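Local coordinates for glutamate ABC superfamily ATP binding cassette transporter, binding protein (Enterococcus faecium DO, PDB 5EYF), which binds glutamate and probably delivers it, as a solute-binding protein, to an ABC transporter for uptake, at residues V111-Q116 with E187-G192. Sequence-based numbering, arbitrary orientation.
Sequences VKKGSQ and EYELVG
Val111 and Glu189 face each other as an antiparallel hydrogen-bonded pair. The amide of Val111 donates to Glu189 O at 3.1 Å, and Glu189 N returns a bond to Val111 O that runs nearly along the C=O axis. Two residues on, past the non-hydrogen-bonded pair of Lys112 and Tyr188, Lys113 N donates to Glu187 O at 2.9 Å, just as the 111-116 chain leaves the sheet in a type II turn from Lys112 to Ser115. Gly114 suits that turn because at its backbone angles (phi 94°, psi -8°) a CB would be pressed against the carbonyl oxygen of Lys113. Ser115 N closes the turn on Lys112 O, while its hydroxyl bonds Ile117 N.

The side chain of Lys112 leaves the backbone with CG anti to N (chi1 -177°). Its CB rests 3.8 Å from Tyr188 CE1, CG passes Glu187 O, and the last bond is turned out of line, swinging NZ into a salt bridge with Glu187 OE2 at 3.3 Å, its hydrogen bond weak. The two side chains lie side by side, pointing the same way, at the exposed margin, where long charged residues can pair in solvent. The backbone bonds make strand 188-191 the antiparallel neighbour of this end of strand 103-112 in the mixed sheet of this family 3 solute-binding protein, far from the glutamate pocket.

The Tyr188 ring lies obliquely along the Lys112 backbone, CD1 3.5 Å from Lys112 CA, and continues inward to helix 156-164, where it meets Phe160 edge-to-face; a large aromatic fits this buried position. On the other face, Val111 CG2 lies 3.6 Å from Val191 CG1, the compact branched side chains crossing at about a right angle. Beside them Lys113 lays its CG 3.6 Å from Glu189 CD, again crosswise, so that aliphatic carbon covers the carboxylate carbon; Lys113 NZ and Glu189 OE1 are not in contact, though their opposite charges may attract.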
# COMPACT_ATOMS: atom_id res chain seq x y z
N VAL B 111 -11.54 -1.01 18.95
CA VAL B 111 -11.96 -1.55 20.24
C VAL B 111 -12.30 -0.39 21.17
O VAL B 111 -11.92 0.75 20.93
CB VAL B 111 -10.86 -2.45 20.88
CG1 VAL B 111 -10.53 -3.64 19.98
CG2 VAL B 111 -9.60 -1.65 21.15
N LYS B 112 -13.04 -0.70 22.24
CA LYS B 112 -13.20 0.26 23.32
C LYS B 112 -11.85 0.49 24.00
O LYS B 112 -11.13 -0.46 24.30
CB LYS B 112 -14.22 -0.25 24.33
CG LYS B 112 -14.54 0.70 25.47
CD LYS B 112 -15.53 0.04 26.43
CE LYS B 112 -15.50 0.69 27.80
NZ LYS B 112 -16.51 1.77 27.90
N LYS B 113 -11.53 1.75 24.27
CA LYS B 113 -10.32 2.05 25.05
C LYS B 113 -10.27 1.23 26.33
O LYS B 113 -11.26 1.09 27.05
CB LYS B 113 -10.25 3.53 25.40
CG LYS B 113 -9.87 4.37 24.24
CD LYS B 113 -10.01 5.83 24.54
CE LYS B 113 -9.72 6.63 23.28
NZ LYS B 113 -9.42 8.04 23.59
N GLY B 114 -9.08 0.67 26.59
CA GLY B 114 -8.88 -0.17 27.73
C GLY B 114 -9.04 -1.64 27.45
O GLY B 114 -8.76 -2.46 28.34
N SER B 115 -9.51 -2.00 26.24
CA SER B 115 -9.61 -3.40 25.86
C SER B 115 -8.29 -4.12 26.07
O SER B 115 -7.21 -3.55 25.92
CB SER B 115 -10.01 -3.52 24.38
OG SER B 115 -10.12 -4.87 24.02
N GLN B 116 -8.38 -5.41 26.41
CA GLN B 116 -7.20 -6.27 26.43
C GLN B 116 -6.69 -6.56 25.02
O GLN B 116 -5.51 -6.91 24.86
CB GLN B 116 -7.56 -7.56 27.19
CG GLN B 116 -6.42 -8.55 27.46
CD GLN B 116 -5.29 -7.98 28.30
OE1 GLN B 116 -4.14 -8.34 28.09
NE2 GLN B 116 -5.61 -7.09 29.24
N GLU B 187 -14.76 7.10 22.85
CA GLU B 187 -14.52 5.98 23.74
C GLU B 187 -13.81 4.82 23.05
O GLU B 187 -13.50 3.82 23.72
CB GLU B 187 -15.84 5.47 24.33
CG GLU B 187 -16.44 6.33 25.41
CD GLU B 187 -17.67 5.68 26.02
OE1 GLU B 187 -18.74 6.32 26.02
OE2 GLU B 187 -17.55 4.52 26.47
N TYR B 188 -13.58 4.92 21.74
CA TYR B 188 -13.06 3.83 20.92
C TYR B 188 -11.81 4.28 20.20
O TYR B 188 -11.65 5.46 19.89
CB TYR B 188 -14.12 3.37 19.92
CG TYR B 188 -15.33 2.88 20.65
CD1 TYR B 188 -15.46 1.54 20.99
CD2 TYR B 188 -16.32 3.76 21.07
CE1 TYR B 188 -16.54 1.09 21.68
CE2 TYR B 188 -17.39 3.32 21.78
CZ TYR B 188 -17.49 1.98 22.09
OH TYR B 188 -18.56 1.53 22.79
N GLU B 189 -10.91 3.33 19.93
CA GLU B 189 -9.66 3.66 19.26
C GLU B 189 -9.24 2.52 18.35
O GLU B 189 -9.60 1.35 18.57
CB GLU B 189 -8.53 3.98 20.27
CG GLU B 189 -8.10 2.82 21.16
CD GLU B 189 -7.08 3.24 22.21
OE1 GLU B 189 -6.57 4.37 22.13
OE2 GLU B 189 -6.78 2.44 23.14
N LEU B 190 -8.45 2.87 17.34
CA LEU B 190 -7.76 1.86 16.54
C LEU B 190 -6.59 1.29 17.33
O LEU B 190 -5.92 2.01 18.08
CB LEU B 190 -7.25 2.43 15.20
CG LEU B 190 -8.23 2.64 14.03
CD1 LEU B 190 -9.19 3.79 14.36
CD2 LEU B 190 -7.51 2.93 12.74
N VAL B 191 -6.38 -0.02 17.22
CA VAL B 191 -5.28 -0.67 17.93
C VAL B 191 -4.59 -1.63 16.97
O VAL B 191 -5.25 -2.31 16.17
CB VAL B 191 -5.74 -1.45 19.19
CG1 VAL B 191 -6.35 -0.51 20.23
CG2 VAL B 191 -6.73 -2.57 18.86
N GLY B 192 -3.27 -1.69 17.09
CA GLY B 192 -2.48 -2.68 16.40
C GLY B 192 -2.10 -2.36 14.97
O GLY B 192 -1.66 -3.27 14.25